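Local coordinates for flavohemoprotein (Vibrio cholerae O1 biovar El Tor, PDB 4EH1), which probably detoxifies nitric oxide by converting it to nitrate with O2 and NAD(P)H, its FAD- and NAD(P)H-binding reductase domain being the part present here, at residues S58-R69 and T127-K138; E112-G123 and K141-A149. All blocks are in the same frame, centred on the assembly; numbering follows the deposited sequence.

Contact 1: residues S58-R69 and T127-K138; sequences SLSHASNGREYR and TPMQAILHTLAK. With FAD (flavin-adenine dinucleotide), chain C.
T127, in the first turn of the helix, sets its CG2 anti to the backbone N, against S58 O and the CB of S60; the 3.4 Å between CG2 and S60 CB is tight, but doubtful because T127 has two deposited conformers. T127 OG1 bonds to V124 O. S58 in turn gives its backbone N to FAD O4 (3.1 Å, 156° at the hydrogen), and P128 lays its CD 3.7 Å from S58 OG. One turn on, Q130 sets its CB against S60 O and brings CG to the edge of the R69 guanidinium, 3.6 Å from NH2, while its amide NE2 turns off to T162 and E161. R69 grips S60 side-on, NE to OG and NH2 to the carbonyl O; S60 OG also bonds to S71 OG. A131 CB sits between two carbonyls, 3.3 Å from both L59 O and H61 O. This is the seam of a ferredoxin-reductase-type fold: the loop leaving strand 53-58 of the FAD-binding barrel lies along the first helix of the NAD(P)-binding domain. H134 stacks face-to-face on the H61 ring, centroids 3.7 Å apart and planes at 12°. At its CD2 edge the H61 ring meets R69, CD2 standing over one face of the guanidinium. E161 ties the group together, taking H134 NE2 in a hydrogen bond and R69 NH2 in a salt bridge. T135 OG1 bonds back to A131 O (2.8 Å), and water 1 bridges it to S63 N. K138, bent at chi3, runs its chain past A62, with NZ 3.8 Å from A62 CB.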
loop_
_atom_site.group_PDB
_atom_site.type_symbol
_atom_site.label_atom_id
_atom_site.label_comp_id
_atom_site.label_asym_id
_atom_site.label_seq_id
_atom_site.Cartn_x
_atom_site.Cartn_y
_atom_site.Cartn_z
ATOM N N SER A 58 -8.436 12.977 -7.904
ATOM C CA SER A 58 -9.535 12.368 -8.612
ATOM C C SER A 58 -10.028 11.148 -7.868
ATOM O O SER A 58 -9.238 10.380 -7.339
ATOM C CB SER A 58 -9.067 11.900 -9.985
ATOM O OG SER A 58 -8.644 12.980 -10.797
ATOM N N LEU A 59 -11.343 10.949 -7.833
ATOM C CA LEU A 59 -11.874 9.685 -7.327
ATOM C C LEU A 59 -11.481 8.549 -8.308
ATOM O O LEU A 59 -11.569 8.721 -9.515
ATOM C CB LEU A 59 -13.374 9.807 -7.127
ATOM C CG LEU A 59 -13.572 10.887 -6.057
ATOM C CD1 LEU A 59 -14.804 11.676 -6.313
ATOM C CD2 LEU A 59 -13.568 10.286 -4.672
ATOM N N SER A 60 -11.000 7.415 -7.799
ATOM C CA SER A 60 -10.552 6.335 -8.693
ATOM C C SER A 60 -11.343 5.045 -8.529
ATOM O O SER A 60 -10.888 3.972 -8.971
ATOM C CB SER A 60 -9.086 5.997 -8.457
ATOM O OG SER A 60 -8.900 5.620 -7.107
ATOM N N HIS A 61 -12.487 5.143 -7.851
ATOM C CA HIS A 61 -13.466 4.056 -7.856
ATOM C C HIS A 61 -14.868 4.616 -8.160
ATOM O O HIS A 61 -15.052 5.829 -8.165
ATOM C CB HIS A 61 -13.431 3.283 -6.522
ATOM C CG HIS A 61 -13.631 1.810 -6.692
ATOM N ND1 HIS A 61 -14.830 1.267 -7.113
ATOM C CD2 HIS A 61 -12.774 0.766 -6.532
ATOM C CE1 HIS A 61 -14.710 -0.048 -7.185
ATOM N NE2 HIS A 61 -13.470 -0.376 -6.847
ATOM N N ALA A 62 -15.830 3.732 -8.427
ATOM C CA ALA A 62 -17.243 4.097 -8.602
ATOM C C ALA A 62 -17.877 4.667 -7.312
ATOM O O ALA A 62 -17.514 4.284 -6.205
ATOM C CB ALA A 62 -18.047 2.878 -9.060
ATOM N N SER A 63 -18.837 5.569 -7.461
ATOM C CA SER A 63 -19.537 6.126 -6.305
ATOM C C SER A 63 -20.417 5.050 -5.630
ATOM O O SER A 63 -21.091 4.269 -6.304
ATOM C CB SER A 63 -20.388 7.297 -6.758
ATOM O OG SER A 63 -20.967 7.945 -5.646
ATOM N N ASN A 64 -20.376 4.971 -4.307
ATOM C CA ASN A 64 -21.206 3.989 -3.597
ATOM C C ASN A 64 -21.794 4.524 -2.296
ATOM O O ASN A 64 -22.344 3.775 -1.512
ATOM C CB ASN A 64 -20.428 2.710 -3.315
ATOM C CG ASN A 64 -19.266 2.923 -2.350
ATOM O OD1 ASN A 64 -19.133 3.967 -1.679
ATOM N ND2 ASN A 64 -18.415 1.917 -2.267
ATOM N N GLY A 65 -21.609 5.814 -2.048
ATOM C CA GLY A 65 -22.220 6.452 -0.897
ATOM C C GLY A 65 -21.577 6.177 0.449
ATOM O O GLY A 65 -22.084 6.633 1.464
ATOM N N ARG A 66 -20.452 5.469 0.476
ATOM C CA ARG A 66 -19.895 5.046 1.760
ATOM C C ARG A 66 -18.454 5.459 1.940
ATOM O O ARG A 66 -18.047 5.898 3.010
ATOM C CB ARG A 66 -20.032 3.525 1.928
ATOM C CG ARG A 66 -21.473 3.040 1.920
ATOM C CD ARG A 66 -22.137 3.328 3.255
ATOM N NE ARG A 66 -21.578 2.513 4.336
ATOM C CZ ARG A 66 -21.689 2.806 5.629
ATOM N NH1 ARG A 66 -22.335 3.905 6.007
ATOM N NH2 ARG A 66 -21.149 2.003 6.540
ATOM N N GLU A 67 -17.664 5.314 0.896
ATOM C CA GLU A 67 -16.257 5.680 1.008
ATOM C C GLU A 67 -15.697 6.182 -0.307
ATOM O O GLU A 67 -16.275 5.952 -1.366
ATOM C CB GLU A 67 -15.442 4.488 1.466
ATOM C CG GLU A 67 -15.435 3.404 0.445
ATOM C CD GLU A 67 -14.919 2.092 0.977
ATOM O OE1 GLU A 67 -15.015 1.871 2.202
ATOM O OE2 GLU A 67 -14.423 1.284 0.158
ATOM N N TYR A 68 -14.566 6.877 -0.225
ATOM C CA TYR A 68 -13.899 7.386 -1.403
ATOM C C TYR A 68 -12.539 6.706 -1.564
ATOM O O TYR A 68 -11.849 6.430 -0.585
ATOM C CB TYR A 68 -13.677 8.894 -1.263
ATOM C CG TYR A 68 -14.921 9.771 -1.294
ATOM C CD1 TYR A 68 -15.971 9.512 -2.175
ATOM C CD2 TYR A 68 -15.025 10.868 -0.458
ATOM C CE1 TYR A 68 -17.107 10.332 -2.213
ATOM C CE2 TYR A 68 -16.153 11.688 -0.469
ATOM C CZ TYR A 68 -17.180 11.430 -1.359
ATOM O OH TYR A 68 -18.283 12.243 -1.364
ATOM N N ARG A 69 -12.149 6.430 -2.796
ATOM C CA ARG A 69 -10.758 6.091 -3.062
ATOM C C ARG A 69 -10.118 7.163 -3.972
ATOM O O ARG A 69 -10.692 7.564 -5.002
ATOM C CB ARG A 69 -10.619 4.703 -3.689
ATOM C CG ARG A 69 -9.154 4.294 -3.966
ATOM C CD ARG A 69 -9.060 2.885 -4.527
ATOM N NE ARG A 69 -9.272 2.883 -5.966
ATOM C CZ ARG A 69 -9.202 1.789 -6.719
ATOM N NH1 ARG A 69 -8.930 0.615 -6.162
ATOM N NH2 ARG A 69 -9.390 1.870 -8.029
ATOM N N THR A 127 -6.157 7.654 -13.042
ATOM C CA THR A 127 -6.984 7.678 -11.833
ATOM C C THR A 127 -8.489 7.935 -12.122
ATOM O O THR A 127 -9.330 7.098 -11.781
ATOM C CB THR A 127 -6.409 8.645 -10.753
ATOM O OG1 THR A 127 -5.046 8.305 -10.462
ATOM C CG2 THR A 127 -7.217 8.584 -9.478
ATOM N N PRO A 128 -8.837 9.058 -12.780
ATOM C CA PRO A 128 -10.281 9.208 -13.050
ATOM C C PRO A 128 -10.831 8.152 -14.016
ATOM O O PRO A 128 -12.010 7.798 -13.901
ATOM C CB PRO A 128 -10.379 10.602 -13.667
ATOM C CG PRO A 128 -8.974 10.857 -14.221
ATOM C CD PRO A 128 -8.071 10.233 -13.236
ATOM N N MET A 129 -9.990 7.653 -14.929
ATOM C CA MET A 129 -10.399 6.629 -15.851
ATOM C C MET A 129 -10.761 5.373 -15.102
ATOM O O MET A 129 -11.633 4.630 -15.542
ATOM C CB MET A 129 -9.310 6.289 -16.856
ATOM C CG MET A 129 -8.984 7.403 -17.814
ATOM S SD MET A 129 -10.460 8.181 -18.558
ATOM C CE MET A 129 -9.555 9.443 -19.453
ATOM N N GLN A 130 -10.101 5.137 -13.975
ATOM C CA GLN A 130 -10.452 3.996 -13.140
ATOM C C GLN A 130 -11.874 4.083 -12.527
ATOM O O GLN A 130 -12.570 3.067 -12.415
ATOM C CB GLN A 130 -9.403 3.794 -12.046
ATOM C CG GLN A 130 -9.245 2.304 -11.639
ATOM C CD GLN A 130 -8.675 1.426 -12.765
ATOM O OE1 GLN A 130 -8.194 1.920 -13.795
ATOM N NE2 GLN A 130 -8.741 0.124 -12.571
ATOM N N ALA A 131 -12.283 5.283 -12.112
ATOM C CA ALA A 131 -13.641 5.497 -11.602
ATOM C C ALA A 131 -14.614 5.194 -12.719
ATOM O O ALA A 131 -15.636 4.570 -12.503
ATOM C CB ALA A 131 -13.832 6.954 -11.070
ATOM N N ILE A 132 -14.268 5.611 -13.932
ATOM C CA ILE A 132 -15.140 5.394 -15.076
ATOM C C ILE A 132 -15.241 3.907 -15.431
ATOM O O ILE A 132 -16.343 3.398 -15.586
ATOM C CB ILE A 132 -14.704 6.221 -16.285
ATOM C CG1 ILE A 132 -14.792 7.731 -15.948
ATOM C CG2 ILE A 132 -15.574 5.879 -17.512
ATOM C CD1 ILE A 132 -14.345 8.669 -17.084
ATOM N N LEU A 133 -14.104 3.212 -15.530
ATOM C CA LEU A 133 -14.147 1.771 -15.717
ATOM C C LEU A 133 -15.046 1.077 -14.710
ATOM O O LEU A 133 -15.866 0.248 -15.082
ATOM C CB LEU A 133 -12.769 1.153 -15.549
ATOM C CG LEU A 133 -11.770 1.337 -16.678
ATOM C CD1 LEU A 133 -10.416 0.735 -16.251
ATOM C CD2 LEU A 133 -12.298 0.719 -17.982
ATOM N N HIS A 134 -14.855 1.368 -13.429
ATOM C CA HIS A 134 -15.663 0.690 -12.419
ATOM C C HIS A 134 -17.158 0.971 -12.560
ATOM O O HIS A 134 -17.991 0.067 -12.356
ATOM C CB HIS A 134 -15.189 0.993 -11.003
ATOM C CG HIS A 134 -13.985 0.209 -10.595
ATOM N ND1 HIS A 134 -14.013 -1.163 -10.427
ATOM C CD2 HIS A 134 -12.716 0.599 -10.311
ATOM C CE1 HIS A 134 -12.817 -1.583 -10.050
ATOM N NE2 HIS A 134 -12.009 -0.534 -9.989
ATOM N N THR A 135 -17.494 2.207 -12.932
ATOM C CA THR A 135 -18.902 2.599 -13.127
ATOM C C THR A 135 -19.502 1.861 -14.324
ATOM O O THR A 135 -20.614 1.362 -14.251
ATOM C CB THR A 135 -19.058 4.128 -13.366
ATOM O OG1 THR A 135 -18.457 4.819 -12.280
ATOM C CG2 THR A 135 -20.549 4.519 -13.434
ATOM N N LEU A 136 -18.752 1.789 -15.422
ATOM C CA LEU A 136 -19.246 1.130 -16.626
ATOM C C LEU A 136 -19.370 -0.367 -16.397
ATOM O O LEU A 136 -20.216 -0.997 -16.997
ATOM C CB LEU A 136 -18.328 1.422 -17.820
ATOM C CG LEU A 136 -18.250 2.909 -18.210
ATOM C CD1 LEU A 136 -17.328 3.113 -19.435
ATOM C CD2 LEU A 136 -19.604 3.516 -18.508
ATOM N N ALA A 137 -18.522 -0.931 -15.530
ATOM C CA ALA A 137 -18.602 -2.361 -15.215
ATOM C C ALA A 137 -19.917 -2.647 -14.489
ATOM O O ALA A 137 -20.675 -3.552 -14.856
ATOM C CB ALA A 137 -17.439 -2.785 -14.349
ATOM N N LYS A 138 -20.165 -1.846 -13.464
ATOM C CA LYS A 138 -21.388 -1.880 -12.689
ATOM C C LYS A 138 -22.634 -1.793 -13.587
ATOM O O LYS A 138 -23.620 -2.486 -13.358
ATOM C CB LYS A 138 -21.347 -0.735 -11.670
ATOM C CG LYS A 138 -22.579 -0.594 -10.809
ATOM C CD LYS A 138 -22.403 0.512 -9.769
ATOM C CE LYS A 138 -21.181 0.285 -8.869
ATOM N NZ LYS A 138 -21.177 1.217 -7.680
HETATM P PA FAD C . 3.758 20.781 -5.220
HETATM O O1A FAD C . 2.600 21.591 -5.454
HETATM O O2A FAD C . 4.561 20.926 -4.054
HETATM O O5B FAD C . 4.713 21.009 -6.413
HETATM C C5B FAD C . 4.213 21.273 -7.698
HETATM C C4B FAD C . 5.284 21.303 -8.773
HETATM O O4B FAD C . 6.070 22.476 -8.688
HETATM C C3B FAD C . 6.209 20.138 -8.591
HETATM O O3B FAD C . 6.623 19.706 -9.862
HETATM C C2B FAD C . 7.377 20.721 -7.871
HETATM O O2B FAD C . 8.503 19.994 -8.252
HETATM C C1B FAD C . 7.392 22.149 -8.333
HETATM N N9A FAD C . 7.825 23.004 -7.234
HETATM C C8A FAD C . 7.388 22.977 -5.994
HETATM N N7A FAD C . 8.014 23.879 -5.239
HETATM C C5A FAD C . 8.879 24.494 -6.014
HETATM C C6A FAD C . 9.862 25.550 -5.829
HETATM N N6A FAD C . 10.038 26.142 -4.640
HETATM N N1A FAD C . 10.571 25.883 -6.892
HETATM C C2A FAD C . 10.397 25.308 -8.060
HETATM N N3A FAD C . 9.530 24.347 -8.298
HETATM C C4A FAD C . 8.759 23.901 -7.326
HETATM N N1 FAD C . -2.734 14.121 -8.637
HETATM C C2 FAD C . -2.785 12.823 -8.345
HETATM O O2 FAD C . -1.806 12.304 -7.874
HETATM N N3 FAD C . -3.856 12.071 -8.528
HETATM C C4 FAD C . -4.964 12.546 -9.009
HETATM O O4 FAD C . -5.905 11.807 -9.145
HETATM C C4X FAD C . -4.992 13.967 -9.373
HETATM N N5 FAD C . -6.062 14.529 -9.883
HETATM C C5X FAD C . -6.063 15.806 -10.214
HETATM C C6 FAD C . -7.198 16.335 -10.740
HETATM C C7 FAD C . -7.236 17.647 -11.098
HETATM C C7M FAD C . -8.469 18.228 -11.677
HETATM C C8 FAD C . -6.066 18.491 -10.902
HETATM C C8M FAD C . -6.152 19.917 -11.292
HETATM C C9 FAD C . -4.922 17.968 -10.369
HETATM C C9A FAD C . -4.879 16.644 -10.023
HETATM N N10 FAD C . -3.731 16.086 -9.484
HETATM C C10 FAD C . -3.772 14.740 -9.156
HETATM C "C1'" FAD C . -2.549 16.905 -9.244
HETATM C "C2'" FAD C . -2.443 17.226 -7.753
HETATM O "O2'" FAD C . -3.513 18.007 -7.271
HETATM C "C3'" FAD C . -1.215 17.998 -7.318
HETATM O "O3'" FAD C . -1.027 19.147 -8.099
HETATM C "C4'" FAD C . 0.054 17.173 -7.214
HETATM O "O4'" FAD C . -0.188 16.089 -6.350
HETATM C "C5'" FAD C . 1.273 17.962 -6.747
HETATM O "O5'" FAD C . 1.150 18.513 -5.470
HETATM P P FAD C . 2.296 18.570 -4.447
HETATM O O1P FAD C . 1.831 19.386 -3.374
HETATM O O2P FAD C . 2.703 17.246 -4.168
HETATM O O3P FAD C . 3.406 19.271 -5.261
HETATM O O HOH W 1 -19.631 6.038 -10.044
#

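Contact 2: residues E112-G123 and K141-A149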
loop_
_atom_site.group_PDB
_atom_site.type_symbol
_atom_site.label_atom_id
_atom_site.label_comp_id
_atom_site.label_asym_id
_atom_site.label_seq_id
_atom_site.Cartn_x
_atom_site.Cartn_y
_atom_site.Cartn_z
ATOM N N GLU A 112 -23.509 8.981 -19.999
ATOM C CA GLU A 112 -24.020 7.888 -20.832
ATOM C C GLU A 112 -24.730 8.442 -22.063
ATOM O O GLU A 112 -25.728 9.168 -21.968
ATOM C CB GLU A 112 -24.962 6.962 -20.043
ATOM C CG GLU A 112 -25.372 5.698 -20.842
ATOM C CD GLU A 112 -24.151 4.975 -21.466
ATOM O OE1 GLU A 112 -24.085 4.799 -22.712
ATOM O OE2 GLU A 112 -23.241 4.590 -20.703
ATOM N N ARG A 113 -24.209 8.094 -23.229
ATOM C CA ARG A 113 -24.829 8.556 -24.464
ATOM C C ARG A 113 -25.063 7.412 -25.446
ATOM O O ARG A 113 -25.372 7.649 -26.625
ATOM C CB ARG A 113 -23.964 9.647 -25.112
ATOM C CG ARG A 113 -23.853 10.931 -24.290
ATOM C CD ARG A 113 -23.252 12.065 -25.114
ATOM N NE ARG A 113 -22.921 13.238 -24.299
ATOM C CZ ARG A 113 -21.837 13.317 -23.524
ATOM N NH1 ARG A 113 -20.989 12.291 -23.454
ATOM N NH2 ARG A 113 -21.600 14.413 -22.817
ATOM N N GLU A 114 -24.912 6.179 -24.958
ATOM C CA GLU A 114 -25.125 4.989 -25.780
ATOM C C GLU A 114 -24.223 4.990 -26.990
ATOM O O GLU A 114 -24.622 4.575 -28.065
ATOM C CB GLU A 114 -26.609 4.859 -26.191
ATOM C CG GLU A 114 -27.477 4.398 -25.025
ATOM C CD GLU A 114 -28.943 4.157 -25.371
ATOM O OE1 GLU A 114 -29.235 3.875 -26.557
ATOM O OE2 GLU A 114 -29.799 4.235 -24.438
ATOM N N ARG A 115 -23.012 5.496 -26.810
ATOM C CA ARG A 115 -21.997 5.430 -27.853
ATOM C C ARG A 115 -20.917 4.481 -27.381
ATOM O O ARG A 115 -20.778 4.249 -26.192
ATOM C CB ARG A 115 -21.359 6.805 -28.071
ATOM C CG ARG A 115 -22.303 7.887 -28.593
ATOM C CD ARG A 115 -21.633 9.245 -28.413
ATOM N NE ARG A 115 -22.441 10.325 -28.933
ATOM C CZ ARG A 115 -22.264 11.616 -28.651
ATOM N NH1 ARG A 115 -21.283 12.001 -27.846
ATOM N NH2 ARG A 115 -23.080 12.527 -29.180
ATOM N N PRO A 116 -20.138 3.941 -28.317
ATOM C CA PRO A 116 -18.924 3.234 -27.907
ATOM C C PRO A 116 -18.001 4.224 -27.192
ATOM O O PRO A 116 -18.027 5.427 -27.465
ATOM C CB PRO A 116 -18.314 2.762 -29.224
ATOM C CG PRO A 116 -19.383 2.852 -30.220
ATOM C CD PRO A 116 -20.351 3.899 -29.769
ATOM N N VAL A 117 -17.198 3.708 -26.274
ATOM C CA VAL A 117 -16.445 4.561 -25.372
ATOM C C VAL A 117 -14.953 4.257 -25.455
ATOM O O VAL A 117 -14.547 3.090 -25.303
ATOM C CB VAL A 117 -16.936 4.369 -23.896
ATOM C CG1 VAL A 117 -15.971 5.011 -22.917
ATOM C CG2 VAL A 117 -18.292 4.985 -23.726
ATOM N N VAL A 118 -14.144 5.295 -25.711
ATOM C CA VAL A 118 -12.690 5.132 -25.653
ATOM C C VAL A 118 -12.093 5.917 -24.474
ATOM O O VAL A 118 -12.324 7.119 -24.326
ATOM C CB VAL A 118 -12.000 5.460 -27.020
ATOM C CG1 VAL A 118 -10.513 5.182 -26.951
ATOM C CG2 VAL A 118 -12.575 4.595 -28.141
ATOM N N LEU A 119 -11.362 5.223 -23.610
ATOM C CA LEU A 119 -10.687 5.880 -22.493
ATOM C C LEU A 119 -9.185 5.874 -22.813
ATOM O O LEU A 119 -8.612 4.824 -23.115
ATOM C CB LEU A 119 -10.921 5.131 -21.175
ATOM C CG LEU A 119 -12.375 4.798 -20.828
ATOM C CD1 LEU A 119 -12.482 4.116 -19.472
ATOM C CD2 LEU A 119 -13.240 6.070 -20.876
ATOM N N ILE A 120 -8.565 7.046 -22.723
ATOM C CA ILE A 120 -7.165 7.229 -23.056
ATOM C C ILE A 120 -6.495 8.027 -21.958
ATOM O O ILE A 120 -6.911 9.140 -21.632
ATOM C CB ILE A 120 -6.994 8.030 -24.365
ATOM C CG1 ILE A 120 -7.848 7.415 -25.482
ATOM C CG2 ILE A 120 -5.496 8.113 -24.768
ATOM C CD1 ILE A 120 -7.804 8.197 -26.819
ATOM N N SER A 121 -5.435 7.474 -21.400
ATOM C CA SER A 121 -4.701 8.201 -20.376
ATOM C C SER A 121 -3.247 7.768 -20.308
ATOM O O SER A 121 -2.878 6.736 -20.877
ATOM C CB SER A 121 -5.354 7.979 -19.009
ATOM O OG SER A 121 -5.427 6.595 -18.722
ATOM N N ALA A 122 -2.457 8.556 -19.573
ATOM C CA ALA A 122 -1.043 8.299 -19.333
ATOM C C ALA A 122 -0.674 8.569 -17.889
ATOM O O ALA A 122 -1.105 9.565 -17.298
ATOM C CB ALA A 122 -0.161 9.190 -20.237
ATOM N N GLY A 123 0.163 7.710 -17.336
ATOM C CA GLY A 123 0.651 7.932 -15.991
ATOM C C GLY A 123 -0.513 7.989 -15.010
ATOM O O GLY A 123 -1.336 7.087 -14.962
ATOM N N LYS A 141 -21.854 -1.916 -19.302
ATOM C CA LYS A 141 -21.704 -1.215 -20.554
ATOM C C LYS A 141 -20.890 -2.082 -21.494
ATOM O O LYS A 141 -19.898 -2.672 -21.095
ATOM C CB LYS A 141 -20.968 0.102 -20.293
ATOM C CG LYS A 141 -20.513 0.853 -21.523
ATOM C CD LYS A 141 -21.663 1.594 -22.173
ATOM C CE LYS A 141 -21.131 2.557 -23.229
ATOM N NZ LYS A 141 -22.244 3.066 -24.093
ATOM N N SER A 142 -21.304 -2.183 -22.743
ATOM C CA SER A 142 -20.470 -2.873 -23.711
ATOM C C SER A 142 -19.781 -1.847 -24.657
ATOM O O SER A 142 -20.116 -0.660 -24.662
ATOM C CB SER A 142 -21.324 -3.880 -24.483
ATOM O OG SER A 142 -22.034 -3.211 -25.492
ATOM N N GLY A 143 -18.808 -2.296 -25.436
ATOM C CA GLY A 143 -18.116 -1.418 -26.371
ATOM C C GLY A 143 -17.162 -0.423 -25.706
ATOM O O GLY A 143 -17.168 0.772 -26.020
ATOM N N VAL A 144 -16.345 -0.914 -24.785
ATOM C CA VAL A 144 -15.358 -0.067 -24.105
ATOM C C VAL A 144 -13.914 -0.433 -24.516
ATOM O O VAL A 144 -13.539 -1.609 -24.508
ATOM C CB VAL A 144 -15.499 -0.124 -22.558
ATOM C CG1 VAL A 144 -14.470 0.808 -21.882
ATOM C CG2 VAL A 144 -16.919 0.271 -22.116
ATOM N N THR A 145 -13.138 0.580 -24.906
ATOM C CA THR A 145 -11.715 0.426 -25.199
ATOM C C THR A 145 -10.875 1.274 -24.221
ATOM O O THR A 145 -11.115 2.472 -24.028
ATOM C CB THR A 145 -11.382 0.851 -26.648
ATOM O OG1 THR A 145 -12.157 0.082 -27.562
ATOM C CG2 THR A 145 -9.893 0.604 -26.964
ATOM N N TYR A 146 -9.886 0.652 -23.602
ATOM C CA TYR A 146 -9.026 1.349 -22.670
ATOM C C TYR A 146 -7.597 1.460 -23.242
ATOM O O TYR A 146 -6.941 0.451 -23.512
ATOM C CB TYR A 146 -9.016 0.553 -21.384
ATOM C CG TYR A 146 -8.198 1.118 -20.247
ATOM C CD1 TYR A 146 -6.908 0.647 -19.997
ATOM C CD2 TYR A 146 -8.732 2.080 -19.387
ATOM C CE1 TYR A 146 -6.155 1.132 -18.946
ATOM C CE2 TYR A 146 -7.983 2.581 -18.330
ATOM C CZ TYR A 146 -6.698 2.090 -18.109
ATOM O OH TYR A 146 -5.948 2.561 -17.060
ATOM N N LEU A 147 -7.116 2.678 -23.441
ATOM C CA LEU A 147 -5.769 2.875 -23.997
ATOM C C LEU A 147 -4.923 3.595 -22.952
ATOM O O LEU A 147 -5.305 4.668 -22.471
ATOM C CB LEU A 147 -5.814 3.670 -25.304
ATOM C CG LEU A 147 -6.782 3.203 -26.415
ATOM C CD1 LEU A 147 -6.773 4.177 -27.577
ATOM C CD2 LEU A 147 -6.462 1.821 -26.928
ATOM N N TYR A 148 -3.785 2.999 -22.600
ATOM C CA TYR A 148 -2.983 3.465 -21.470
ATOM C C TYR A 148 -1.482 3.525 -21.830
ATOM O O TYR A 148 -0.937 2.586 -22.436
ATOM C CB TYR A 148 -3.183 2.546 -20.246
ATOM C CG TYR A 148 -2.476 3.069 -18.995
ATOM C CD1 TYR A 148 -2.767 4.331 -18.491
ATOM C CD2 TYR A 148 -1.481 2.320 -18.352
ATOM C CE1 TYR A 148 -2.099 4.847 -17.367
ATOM C CE2 TYR A 148 -0.792 2.829 -17.221
ATOM C CZ TYR A 148 -1.128 4.078 -16.731
ATOM O OH TYR A 148 -0.501 4.583 -15.619
ATOM N N ALA A 149 -0.832 4.630 -21.470
ATOM C CA ALA A 149 0.613 4.777 -21.665
ATOM C C ALA A 149 1.300 5.053 -20.330
ATOM O O ALA A 149 0.869 5.898 -19.560
ATOM C CB ALA A 149 0.916 5.896 -22.673
HETATM O O HOH W 2 -14.659 1.369 -27.931
HETATM O O HOH W 3 -7.097 5.033 -20.086
#
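Y148 meets G123 at its ring edge: G123 O lies in the ring plane, and OH donates to it over 2.7 Å. S121 O and the carbonyl carbon of A122 approach the same ring obliquely. On Y146, water 3 sits over one face, offset toward the rim, and L119 CB comes in obliquely at 4.2 Å from CD2. The R115 guanidinium carries R113 CD over one face and is salt-bridged to D203. Both tyrosines stand on strand 144-149, which pairs in parallel with strand 117-122; helix 126-138 connects the two as a beta-alpha-beta crossover of the NAD(P)-binding domain. G123, just after A122, probably belongs to the NADP(+) site.

The ladder runs in register from V117 N on G143 O to G123 N on A149 O. V117, L119, V144, Y146 and Y148 share one face. On the other, L147 CD1 wedges against V118 CG1 (3.9 Å) and I120 CG1. Water 2 links V117 O with T145 OG1. Where the strands begin, K141 CG stands anti to its backbone N (chi1 170°) and the chain bends at chi2, bringing NZ to R115 O at 2.8 Å and to the syn lone pair of E112 OE1 at 2.9 Å, a salt bridge, while E112 OE2 bonds to Y110 OH; E114 N meets that same OE1 from its anti side.

Overall arrangement
The two contacts interleave along the chain: 58-69, then 112-123, then 127-138, then 141-149, with centres about 14 Å apart. The helix 126-138 is what joins them. One side of it meets the FAD-binding domain in contact 1, the other lies on the parallel sheet of contact 2, where L133 CD1 is 3.7 Å from Y146 CE2 and L133 CD2 is 3.7 Å from L119 CD1. Contact 1 is therefore an interface between domains, contact 2 a strand pair within one of them. Residues 123-128, which lead from strand 117-122 into the first turn of the helix, probably bind NADP(+), and T127 among them lies beside the flavin, consistent with hydride transfer between the cofactors.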